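Local coordinates for protein acetone carboxylase alpha subunit (Xanthobacter autotrophicus Py2, PDB 5M45) that serves as the manganese-binding alpha subunit of a six-chain bacterial carboxylase assembly and contains a domain of the hydantoinase B/oxoprolinase family, at residues Ser81-Val84 with Gly88-Cys91; Tyr399-Leu404 with Ala477-Glu482; Asn432-Asn437 with Ile542-Gly547; Gln503-Ser508 with Leu619-Gly624. All coordinates share one frame; numbering follows the deposited sequence.

Interaction 1: residues Ser81-Val84 with Gly88-Cys91; sequences SPIV and GELC
E89 folds back over the backbone carbonyl of I83, which it meets with both its amide and its side chain. E89 N donates to I83 O at 3.1 Å in a nearly straight bond (165°), the donor lying 17° off the carbonyl plane. One residue earlier, G88 N reaches V84 O at 3.2 Å in a weak, bent bond. Along the E89 side chain, CB rests 3.5 Å from I83 O and touches the branch methyl I83 CG2. The next carbon, CG, held beside its own backbone N (chi1 -45°), lies 3.4 Å from I83 O and 3.8 Å from I83 CG2, and the two side chains cross at about a right angle. A bend at chi2 leads on to the carboxylate, whose OE2 accepts from N480 ND2. On another flank V84 CG1 meets L90 CD1 at 4.2 Å, a looser apolar touch beside D233 and T236 of helix 227-255. At the start of the helix S81 OG caps I83 N through a weak bond of 3.4 Å. The arrangement is a compact helix-to-strand transition: an N-capped short helix, a glycine with positive phi after its end, and an inverse gamma turn centred on E89 that leads into strand 90-95 of the antiparallel sheet, where I83 packs on the manganese ligand H175.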
loop_
_atom_site.group_PDB
_atom_site.type_symbol
_atom_site.label_atom_id
_atom_site.label_comp_id
_atom_site.label_asym_id
_atom_site.label_seq_id
_atom_site.Cartn_x
_atom_site.Cartn_y
_atom_site.Cartn_z
ATOM N N SER A 81 -10.971 7.898 -18.432
ATOM C CA SER A 81 -9.740 8.702 -18.415
ATOM C C SER A 81 -9.263 9.040 -19.856
ATOM O O SER A 81 -9.058 8.116 -20.662
ATOM C CB SER A 81 -8.607 7.930 -17.710
ATOM O OG SER A 81 -7.350 8.615 -17.860
ATOM N N PRO A 82 -9.061 10.343 -20.164
ATOM C CA PRO A 82 -8.564 10.704 -21.498
ATOM C C PRO A 82 -7.188 10.138 -21.862
ATOM O O PRO A 82 -6.886 9.985 -23.033
ATOM C CB PRO A 82 -8.483 12.227 -21.464
ATOM C CG PRO A 82 -9.378 12.662 -20.345
ATOM C CD PRO A 82 -9.497 11.508 -19.383
ATOM N N ILE A 83 -6.382 9.828 -20.862
ATOM C CA ILE A 83 -5.061 9.191 -21.033
ATOM C C ILE A 83 -5.194 7.905 -21.869
ATOM O O ILE A 83 -4.398 7.665 -22.796
ATOM C CB ILE A 83 -4.391 8.930 -19.676
ATOM C CG1 ILE A 83 -4.095 10.253 -18.926
ATOM C CG2 ILE A 83 -3.091 8.127 -19.831
ATOM C CD1 ILE A 83 -3.697 10.073 -17.465
ATOM N N VAL A 84 -6.220 7.114 -21.551
ATOM C CA VAL A 84 -6.519 5.879 -22.279
ATOM C C VAL A 84 -7.423 6.114 -23.505
ATOM O O VAL A 84 -7.082 5.726 -24.635
ATOM C CB VAL A 84 -7.121 4.830 -21.320
ATOM C CG1 VAL A 84 -7.607 3.588 -22.095
ATOM C CG2 VAL A 84 -6.089 4.441 -20.249
ATOM N N GLY A 88 -4.562 7.141 -26.075
ATOM C CA GLY A 88 -4.197 5.785 -26.441
ATOM C C GLY A 88 -2.987 5.219 -25.690
ATOM O O GLY A 88 -2.236 4.395 -26.256
ATOM N N GLU A 89 -2.821 5.610 -24.425
ATOM C CA GLU A 89 -1.718 5.069 -23.585
ATOM C C GLU A 89 -2.116 3.709 -22.992
ATOM O O GLU A 89 -2.387 3.575 -21.790
ATOM C CB GLU A 89 -1.242 6.077 -22.525
ATOM C CG GLU A 89 -1.043 7.529 -23.001
ATOM C CD GLU A 89 -0.196 7.723 -24.245
ATOM O OE1 GLU A 89 -0.169 8.860 -24.763
ATOM O OE2 GLU A 89 0.488 6.758 -24.725
ATOM N N LEU A 90 -2.225 2.725 -23.892
ATOM C CA LEU A 90 -2.540 1.326 -23.580
ATOM C C LEU A 90 -1.881 0.435 -24.631
ATOM O O LEU A 90 -1.440 0.925 -25.672
ATOM C CB LEU A 90 -4.066 1.058 -23.485
ATOM C CG LEU A 90 -4.901 0.921 -24.759
ATOM C CD1 LEU A 90 -6.283 0.345 -24.445
ATOM C CD2 LEU A 90 -5.016 2.235 -25.520
ATOM N N CYS A 91 -1.810 -0.858 -24.335
ATOM C CA CYS A 91 -1.145 -1.848 -25.237
ATOM C C CYS A 91 -1.670 -3.250 -24.929
ATOM O O CYS A 91 -1.893 -3.578 -23.759
ATOM C CB CYS A 91 0.359 -1.783 -25.039
ATOM S SG CYS A 91 1.384 -2.926 -25.989
#

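Interaction 2: residues Tyr399-Leu404 with Ala477-Glu482; sequences YSWHFL and AIWNPE. With ACT (acetate ion), chain N.
Two tryptophans, W401 and W479, share one acetate ion, W401 holding one oxygen and W479 its methyl group. The setting is the hydantoinase B/oxoprolinase fold, with W401 near the N-terminal end of the helix that runs on to residue 422 and W479 in a type I beta turn from A477 to N480. The rings lean on each other obliquely: the six-membered ring of W401 and the five-membered ring of W479 have centroids 4.4 Å apart and planes at 43°. W479 CD1 sits 3.7 Å above one face of W401, toward the rim. W401 CG lies beside its own backbone N (chi1 -58°), which sets the six-membered ring against W479 CB, CH2 pressing on it at 3.6 Å. The W401 side chain is about 4 Å from the bound manganese ion, so W401 lies in the surroundings of that metal; the acetate probably comes from the crystallisation liquor and may mark a pocket there. The pyrrole N-H of W479 is engaged by T435 OG1. Its ring is sandwiched between methyl groups, A477 CB 3.5 Å above one face and the acetate CH3 3.4 Å above the other, both over the centre. W401 NE1 donates to acetate O at 2.7 Å, near the plane of the indole.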
loop_
_atom_site.group_PDB
_atom_site.type_symbol
_atom_site.label_atom_id
_atom_site.label_comp_id
_atom_site.label_asym_id
_atom_site.label_seq_id
_atom_site.Cartn_x
_atom_site.Cartn_y
_atom_site.Cartn_z
ATOM N N TYR A 399 8.322 7.853 -10.869
ATOM C CA TYR A 399 8.754 8.604 -12.048
ATOM C C TYR A 399 10.114 8.108 -12.601
ATOM O O TYR A 399 11.044 8.883 -12.866
ATOM C CB TYR A 399 8.703 10.127 -11.844
ATOM C CG TYR A 399 8.917 10.857 -13.166
ATOM C CD1 TYR A 399 8.268 10.466 -14.313
ATOM C CD2 TYR A 399 9.812 11.915 -13.254
ATOM C CE1 TYR A 399 8.490 11.112 -15.538
ATOM C CE2 TYR A 399 10.057 12.570 -14.474
ATOM C CZ TYR A 399 9.416 12.157 -15.607
ATOM O OH TYR A 399 9.658 12.772 -16.826
ATOM N N SER A 400 10.160 6.781 -12.762
ATOM C CA SER A 400 11.264 6.041 -13.387
ATOM C C SER A 400 11.796 6.730 -14.658
ATOM O O SER A 400 13.009 6.766 -14.933
ATOM C CB SER A 400 10.733 4.657 -13.805
ATOM O OG SER A 400 11.814 3.794 -13.682
ATOM N N TRP A 401 10.859 7.226 -15.442
ATOM C CA TRP A 401 11.171 7.890 -16.718
ATOM C C TRP A 401 12.203 8.992 -16.620
ATOM O O TRP A 401 12.928 9.190 -17.575
ATOM C CB TRP A 401 9.905 8.514 -17.357
ATOM C CG TRP A 401 8.760 7.579 -17.638
ATOM C CD1 TRP A 401 7.518 7.630 -17.082
ATOM C CD2 TRP A 401 8.737 6.511 -18.599
ATOM N NE1 TRP A 401 6.694 6.681 -17.664
ATOM C CE2 TRP A 401 7.421 5.957 -18.574
ATOM C CE3 TRP A 401 9.682 5.963 -19.478
ATOM C CZ2 TRP A 401 7.057 4.883 -19.371
ATOM C CZ3 TRP A 401 9.292 4.898 -20.285
ATOM C CH2 TRP A 401 7.992 4.374 -20.234
ATOM N N HIS A 402 12.240 9.745 -15.531
ATOM C CA HIS A 402 13.194 10.899 -15.402
ATOM C C HIS A 402 14.630 10.490 -15.769
ATOM O O HIS A 402 15.320 11.169 -16.559
ATOM C CB HIS A 402 13.159 11.422 -13.978
ATOM C CG HIS A 402 13.883 12.712 -13.750
ATOM N ND1 HIS A 402 13.655 13.842 -14.496
ATOM C CD2 HIS A 402 14.801 13.059 -12.814
ATOM C CE1 HIS A 402 14.411 14.832 -14.045
ATOM N NE2 HIS A 402 15.115 14.381 -13.018
ATOM N N PHE A 403 15.039 9.331 -15.219
ATOM C CA PHE A 403 16.341 8.738 -15.544
ATOM C C PHE A 403 16.332 7.990 -16.863
ATOM O O PHE A 403 17.249 8.143 -17.686
ATOM C CB PHE A 403 16.803 7.805 -14.395
ATOM C CG PHE A 403 17.298 8.532 -13.141
ATOM C CD1 PHE A 403 17.164 9.928 -12.954
ATOM C CD2 PHE A 403 17.907 7.789 -12.143
ATOM C CE1 PHE A 403 17.641 10.533 -11.791
ATOM C CE2 PHE A 403 18.374 8.382 -10.994
ATOM C CZ PHE A 403 18.236 9.761 -10.808
ATOM N N LEU A 404 15.311 7.168 -17.080
ATOM C CA LEU A 404 15.254 6.313 -18.280
ATOM C C LEU A 404 15.359 7.095 -19.608
ATOM O O LEU A 404 16.198 6.784 -20.448
ATOM C CB LEU A 404 13.949 5.466 -18.287
ATOM C CG LEU A 404 13.804 4.342 -17.230
ATOM C CD1 LEU A 404 12.404 3.737 -17.275
ATOM C CD2 LEU A 404 14.837 3.240 -17.432
ATOM N N ALA A 477 6.916 11.275 -28.036
ATOM C CA ALA A 477 7.693 10.913 -26.858
ATOM C C ALA A 477 8.434 9.622 -27.170
ATOM O O ALA A 477 7.947 8.802 -27.938
ATOM C CB ALA A 477 6.773 10.725 -25.661
ATOM N N ILE A 478 9.593 9.416 -26.574
ATOM C CA ILE A 478 10.342 8.131 -26.766
ATOM C C ILE A 478 9.496 6.874 -26.433
ATOM O O ILE A 478 9.608 5.877 -27.122
ATOM C CB ILE A 478 11.680 8.134 -26.001
ATOM C CG1 ILE A 478 12.538 6.890 -26.324
ATOM C CG2 ILE A 478 11.488 8.216 -24.497
ATOM C CD1 ILE A 478 12.920 6.772 -27.786
ATOM N N TRP A 479 8.638 6.960 -25.413
ATOM C CA TRP A 479 7.787 5.833 -24.997
ATOM C C TRP A 479 6.499 5.630 -25.833
ATOM O O TRP A 479 5.745 4.677 -25.591
ATOM C CB TRP A 479 7.461 5.886 -23.459
ATOM C CG TRP A 479 7.213 7.244 -22.903
ATOM C CD1 TRP A 479 8.095 8.000 -22.173
ATOM C CD2 TRP A 479 6.049 8.056 -23.068
ATOM N NE1 TRP A 479 7.553 9.209 -21.860
ATOM C CE2 TRP A 479 6.289 9.281 -22.382
ATOM C CE3 TRP A 479 4.808 7.855 -23.688
ATOM C CZ2 TRP A 479 5.357 10.307 -22.335
ATOM C CZ3 TRP A 479 3.870 8.885 -23.650
ATOM C CH2 TRP A 479 4.149 10.090 -22.963
ATOM N N ASN A 480 6.204 6.529 -26.779
ATOM C CA ASN A 480 5.110 6.368 -27.743
ATOM C C ASN A 480 5.288 7.376 -28.894
ATOM O O ASN A 480 5.025 8.622 -28.705
ATOM C CB ASN A 480 3.702 6.552 -27.093
ATOM C CG ASN A 480 2.553 6.226 -28.075
ATOM O OD1 ASN A 480 2.763 6.028 -29.309
ATOM N ND2 ASN A 480 1.324 6.169 -27.544
ATOM N N PRO A 481 5.737 6.900 -30.081
ATOM C CA PRO A 481 5.962 7.816 -31.199
ATOM C C PRO A 481 4.665 8.404 -31.817
ATOM O O PRO A 481 4.752 9.406 -32.569
ATOM C CB PRO A 481 6.764 6.945 -32.196
ATOM C CG PRO A 481 6.238 5.545 -31.960
ATOM C CD PRO A 481 5.996 5.495 -30.462
ATOM N N GLU A 482 3.498 7.792 -31.536
ATOM C CA GLU A 482 2.199 8.340 -31.985
ATOM C C GLU A 482 1.719 9.423 -31.016
ATOM O O GLU A 482 0.776 9.237 -30.239
ATOM C CB GLU A 482 1.145 7.219 -32.154
ATOM C CG GLU A 482 1.472 6.248 -33.257
ATOM C CD GLU A 482 0.503 5.048 -33.339
ATOM O OE1 GLU A 482 -0.625 5.174 -33.889
ATOM O OE2 GLU A 482 0.876 3.947 -32.866
HETATM C C ACT N . 3.702 6.239 -19.140
HETATM O O ACT N . 4.017 6.444 -17.946
HETATM O OXT ACT N . 2.974 5.269 -19.441
HETATM C CH3 ACT N . 4.205 7.173 -20.208
#

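Interaction 3: residues Asn432-Asn437 with Ile542-Gly547; sequences NANTSN and ISSDWG
The hydroxyl oxygen S544 OG is gripped twice: it accepts from N434 ND2 at 3.1 Å and donates to a water at 2.7 Å. The amide bond is nearly straight (163°), and the hydroxyl lies in the N434 amide plane, only 1° out of it. That same water donates onward to N432 O, tying the serine to a backbone carbonyl as well. A chi1 of -165° places N434 CG opposite the backbone N, an orientation that sends the amide across to the serine while its other end stays within its own loop. There OD1 accepts from S436 OG at 2.9 Å, so both ends of the amide are used and its rotation should be fixed. A second water makes another bridge: it accepts from N434 N at 3.0 Å and donates to D545 OD1 at 2.7 Å. The other carboxylate oxygen, OD2, takes the backbone N of A554, so both carboxylate oxygens have a partner. Direct packing is thin by comparison; D545 CB rests 3.6 Å from N432 O. S406 of helix 401-422 packs on both N434 and S544 and backs the junction. Neither segment has regular secondary structure. One loop runs into strand 440-442 and the other comes from strand 532-535, its antiparallel neighbour in a four-stranded sheet. The whole is a water-bridged loop-to-loop junction beyond one end of that sheet, in the interior of the hydantoinase B/oxoprolinase fold.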
loop_
_atom_site.group_PDB
_atom_site.type_symbol
_atom_site.label_atom_id
_atom_site.label_comp_id
_atom_site.label_asym_id
_atom_site.label_seq_id
_atom_site.Cartn_x
_atom_site.Cartn_y
_atom_site.Cartn_z
ATOM N N ASN A 432 15.888 11.763 -28.613
ATOM C CA ASN A 432 14.595 12.118 -28.023
ATOM C C ASN A 432 14.700 13.233 -26.975
ATOM O O ASN A 432 15.708 13.341 -26.236
ATOM C CB ASN A 432 13.871 10.879 -27.457
ATOM C CG ASN A 432 14.660 10.177 -26.338
ATOM O OD1 ASN A 432 15.490 9.313 -26.610
ATOM N ND2 ASN A 432 14.397 10.559 -25.076
ATOM N N ALA A 433 13.641 14.061 -26.920
ATOM C CA ALA A 433 13.460 15.048 -25.872
ATOM C C ALA A 433 13.320 14.397 -24.516
ATOM O O ALA A 433 12.897 13.238 -24.415
ATOM C CB ALA A 433 12.211 15.869 -26.146
ATOM N N ASN A 434 13.619 15.149 -23.481
ATOM C CA ASN A 434 13.152 14.802 -22.145
ATOM C C ASN A 434 11.607 14.943 -22.114
ATOM O O ASN A 434 11.064 16.002 -22.499
ATOM C CB ASN A 434 13.803 15.701 -21.079
ATOM C CG ASN A 434 13.628 15.160 -19.673
ATOM O OD1 ASN A 434 12.550 15.275 -19.069
ATOM N ND2 ASN A 434 14.690 14.574 -19.131
ATOM N N THR A 435 10.914 13.883 -21.703
ATOM C CA THR A 435 9.442 13.851 -21.740
ATOM C C THR A 435 8.866 14.450 -20.431
ATOM O O THR A 435 8.606 13.715 -19.457
ATOM C CB THR A 435 8.926 12.410 -21.975
ATOM O OG1 THR A 435 9.233 11.578 -20.842
ATOM C CG2 THR A 435 9.500 11.846 -23.207
ATOM N N SER A 436 8.745 15.770 -20.411
ATOM C CA SER A 436 8.281 16.553 -19.220
ATOM C C SER A 436 7.947 17.972 -19.708
ATOM O O SER A 436 8.235 18.273 -20.876
ATOM C CB SER A 436 9.372 16.554 -18.139
ATOM O OG SER A 436 10.531 17.314 -18.533
ATOM N N ASN A 437 7.348 18.876 -18.926
ATOM C CA ASN A 437 6.826 18.738 -17.541
ATOM C C ASN A 437 5.578 17.869 -17.430
ATOM O O ASN A 437 4.791 17.824 -18.358
ATOM C CB ASN A 437 6.449 20.136 -17.037
ATOM C CG ASN A 437 5.916 20.132 -15.590
ATOM O OD1 ASN A 437 6.667 19.871 -14.630
ATOM N ND2 ASN A 437 4.641 20.482 -15.435
ATOM N N ILE A 542 19.740 20.722 -16.076
ATOM C CA ILE A 542 20.442 19.935 -17.103
ATOM C C ILE A 542 19.475 19.589 -18.250
ATOM O O ILE A 542 18.343 19.151 -18.006
ATOM C CB ILE A 542 21.003 18.634 -16.488
ATOM C CG1 ILE A 542 22.124 18.973 -15.498
ATOM C CG2 ILE A 542 21.551 17.680 -17.561
ATOM C CD1 ILE A 542 22.633 17.818 -14.629
ATOM N N SER A 543 19.936 19.785 -19.499
ATOM C CA SER A 543 19.297 19.232 -20.675
ATOM C C SER A 543 19.840 17.820 -20.900
ATOM O O SER A 543 21.043 17.659 -21.064
ATOM C CB SER A 543 19.595 20.088 -21.914
ATOM O OG SER A 543 18.959 21.335 -21.842
ATOM N N SER A 544 18.971 16.810 -20.943
ATOM C CA SER A 544 19.435 15.408 -21.066
ATOM C C SER A 544 19.920 15.052 -22.499
ATOM O O SER A 544 20.944 14.349 -22.666
ATOM C CB SER A 544 18.346 14.415 -20.594
ATOM O OG SER A 544 17.058 14.715 -21.147
ATOM N N ASP A 545 19.193 15.529 -23.510
ATOM C CA ASP A 545 19.582 15.345 -24.912
ATOM C C ASP A 545 20.791 16.218 -25.286
ATOM O O ASP A 545 21.023 17.244 -24.659
ATOM C CB ASP A 545 18.408 15.700 -25.817
ATOM C CG ASP A 545 17.900 17.127 -25.582
ATOM O OD1 ASP A 545 17.326 17.370 -24.475
ATOM O OD2 ASP A 545 18.106 17.984 -26.482
ATOM N N TRP A 546 21.601 15.773 -26.242
ATOM C CA TRP A 546 22.683 16.566 -26.834
ATOM C C TRP A 546 22.391 16.667 -28.350
ATOM O O TRP A 546 21.834 15.726 -28.960
ATOM C CB TRP A 546 24.079 15.897 -26.660
ATOM C CG TRP A 546 24.651 15.708 -25.271
ATOM C CD1 TRP A 546 24.002 15.804 -24.065
ATOM C CD2 TRP A 546 26.011 15.348 -24.952
ATOM N NE1 TRP A 546 24.862 15.519 -23.029
ATOM C CE2 TRP A 546 26.100 15.240 -23.543
ATOM C CE3 TRP A 546 27.157 15.084 -25.725
ATOM C CZ2 TRP A 546 27.314 14.937 -22.888
ATOM C CZ3 TRP A 546 28.342 14.790 -25.099
ATOM C CH2 TRP A 546 28.413 14.691 -23.683
ATOM N N GLY A 547 22.810 17.766 -28.958
ATOM C CA GLY A 547 22.865 17.868 -30.399
ATOM C C GLY A 547 23.955 16.998 -31.017
ATOM O O GLY A 547 24.865 16.512 -30.315
HETATM O O HOH W 1 16.201 13.001 -23.068
HETATM O O HOH W 2 14.682 17.922 -24.116
#

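Interaction 4: residues Gln503-Ser508 with Leu619-Gly624; sequences QIKASS and LNYMRG
K505 lies across the ring of Y621, and this is the tight part of the contact. The lysine chain stands over one face: CG comes within 3.8 Å of Y621 CE1, and CE sits 4.0 Å from the ring centroid, 12° off the normal, a CH-pi contact. With CG anti to the backbone N (chi1 -173°) and a bend at chi2, two separate methylenes can rest on the same face. NZ stands farther out above the same face, 5.2 Å from the centroid, too long for more than a weak cation-pi attraction; its charge is met by a salt bridge to E521 and a hydrogen bond to Y558 OH. The opposite face of the tyrosine carries R623 NH1, 3.6 Å above the plane and toward the rim, so the ring is enclosed between two basic side chains. Y621 OH is tied to S556 O. The other end is looser. S508 CB stays 4.4 Å from Y621 OH, and S508 O approaches G624 CA at 4.1 Å, with no hydrogen bond across. S508 OG donates to K505 O at 2.7 Å and is also bonded to G519 N, bracing the type II beta turn from K505 to S508, where S507 is partly exposed. Apolar side chains of another protein chain pack on K505, S508 and Y621. In the five-stranded antiparallel sheet, the contact joins the chain leaving strands 497-504 and 617-621, near the start of strand 520-526, which lies between them.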
loop_
_atom_site.group_PDB
_atom_site.type_symbol
_atom_site.label_atom_id
_atom_site.label_comp_id
_atom_site.label_asym_id
_atom_site.label_seq_id
_atom_site.Cartn_x
_atom_site.Cartn_y
_atom_site.Cartn_z
ATOM N N GLN A 503 0.446 27.509 -26.867
ATOM C CA GLN A 503 1.355 28.210 -27.803
ATOM C C GLN A 503 2.597 27.349 -28.080
ATOM O O GLN A 503 3.118 26.688 -27.177
ATOM C CB GLN A 503 1.782 29.544 -27.170
ATOM C CG GLN A 503 2.550 30.503 -28.053
ATOM C CD GLN A 503 2.903 31.838 -27.389
ATOM O OE1 GLN A 503 2.029 32.637 -27.129
ATOM N NE2 GLN A 503 4.183 32.076 -27.116
ATOM N N ILE A 504 3.109 27.421 -29.309
ATOM C CA ILE A 504 4.398 26.826 -29.652
ATOM C C ILE A 504 5.508 27.522 -28.817
ATOM O O ILE A 504 5.468 28.746 -28.609
ATOM C CB ILE A 504 4.685 26.977 -31.167
ATOM C CG1 ILE A 504 3.687 26.154 -31.987
ATOM C CG2 ILE A 504 6.130 26.580 -31.486
ATOM C CD1 ILE A 504 3.761 26.409 -33.479
ATOM N N LYS A 505 6.471 26.740 -28.301
ATOM C CA LYS A 505 7.471 27.256 -27.304
ATOM C C LYS A 505 8.723 27.792 -28.023
ATOM O O LYS A 505 9.586 27.015 -28.434
ATOM C CB LYS A 505 7.849 26.171 -26.263
ATOM C CG LYS A 505 8.734 26.670 -25.110
ATOM C CD LYS A 505 8.006 27.657 -24.207
ATOM C CE LYS A 505 8.857 28.084 -23.041
ATOM N NZ LYS A 505 8.438 29.432 -22.580
ATOM N N ALA A 506 8.797 29.110 -28.175
ATOM C CA ALA A 506 9.891 29.751 -28.901
ATOM C C ALA A 506 11.252 29.475 -28.263
ATOM O O ALA A 506 11.402 29.498 -27.050
ATOM C CB ALA A 506 9.647 31.253 -28.999
ATOM N N SER A 507 12.220 29.169 -29.121
ATOM C CA SER A 507 13.632 28.931 -28.760
ATOM C C SER A 507 13.847 27.712 -27.877
ATOM O O SER A 507 14.914 27.596 -27.233
ATOM C CB SER A 507 14.322 30.220 -28.237
ATOM O OG SER A 507 14.550 31.167 -29.290
ATOM N N SER A 508 12.893 26.753 -27.885
ATOM C CA SER A 508 13.061 25.497 -27.151
ATOM C C SER A 508 13.824 24.420 -27.973
ATOM O O SER A 508 14.600 23.642 -27.417
ATOM C CB SER A 508 11.727 24.959 -26.622
ATOM O OG SER A 508 10.798 24.733 -27.660
ATOM N N LEU A 619 2.123 27.340 -15.192
ATOM C CA LEU A 619 2.636 27.166 -16.581
ATOM C C LEU A 619 3.087 25.725 -16.822
ATOM O O LEU A 619 4.005 25.271 -16.159
ATOM C CB LEU A 619 3.794 28.138 -16.873
ATOM C CG LEU A 619 4.433 28.041 -18.267
ATOM C CD1 LEU A 619 3.452 28.503 -19.324
ATOM C CD2 LEU A 619 5.722 28.864 -18.375
ATOM N N ASN A 620 2.454 25.025 -17.757
ATOM C CA ASN A 620 2.898 23.702 -18.236
ATOM C C ASN A 620 3.783 23.839 -19.482
ATOM O O ASN A 620 3.314 24.269 -20.546
ATOM C CB ASN A 620 1.687 22.793 -18.564
ATOM C CG ASN A 620 2.006 21.306 -18.412
ATOM O OD1 ASN A 620 2.844 20.935 -17.620
ATOM N ND2 ASN A 620 1.326 20.454 -19.184
ATOM N N TYR A 621 5.063 23.497 -19.357
ATOM C CA TYR A 621 6.073 23.695 -20.427
ATOM C C TYR A 621 6.597 22.320 -20.871
ATOM O O TYR A 621 7.227 21.588 -20.075
ATOM C CB TYR A 621 7.197 24.648 -19.893
ATOM C CG TYR A 621 8.582 24.634 -20.577
ATOM C CD1 TYR A 621 8.767 24.267 -21.920
ATOM C CD2 TYR A 621 9.716 25.052 -19.860
ATOM C CE1 TYR A 621 10.045 24.256 -22.509
ATOM C CE2 TYR A 621 10.997 25.061 -20.454
ATOM C CZ TYR A 621 11.149 24.642 -21.763
ATOM O OH TYR A 621 12.413 24.624 -22.314
ATOM N N MET A 622 6.345 21.985 -22.138
ATOM C CA MET A 622 6.838 20.737 -22.755
ATOM C C MET A 622 8.143 20.968 -23.524
ATOM O O MET A 622 8.263 21.939 -24.283
ATOM C CB MET A 622 5.782 20.136 -23.707
ATOM C CG MET A 622 4.736 19.266 -23.021
ATOM S SD MET A 622 3.817 19.961 -21.616
ATOM C CE MET A 622 2.938 21.291 -22.425
ATOM N N ARG A 623 9.101 20.064 -23.355
ATOM C CA ARG A 623 10.457 20.288 -23.906
ATOM C C ARG A 623 10.610 20.050 -25.415
ATOM O O ARG A 623 9.860 19.283 -26.037
ATOM C CB ARG A 623 11.485 19.382 -23.200
ATOM C CG ARG A 623 11.442 19.295 -21.668
ATOM C CD ARG A 623 11.566 20.639 -20.963
ATOM N NE ARG A 623 11.694 20.434 -19.500
ATOM C CZ ARG A 623 10.843 20.839 -18.557
ATOM N NH1 ARG A 623 9.741 21.534 -18.819
ATOM N NH2 ARG A 623 11.127 20.568 -17.288
ATOM N N GLY A 624 11.615 20.706 -25.972
ATOM C CA GLY A 624 12.052 20.494 -27.337
ATOM C C GLY A 624 13.060 19.356 -27.460
ATOM O O GLY A 624 13.473 18.736 -26.464
#

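Overall arrangement
From the N terminus, interaction 1 comes first and closes a short local turn, three residues separating its segments. The others span longer loops. Interaction 2 joins the start of helix 401-422 to the turn before helix 488-494; it crosses interaction 3, which in turn crosses interaction 4, so the segments interleave along the chain, whereas interactions 2 and 4 follow in series. In space each touches the next, along a bent path. Interactions 1 and 2 meet beside the manganese site, 432-437 touches both 477-482 and 619-624, and interaction 4 ends the path at the five-stranded sheet. Together they connect the seven-stranded sheet, helix 401-422 and the later sheets.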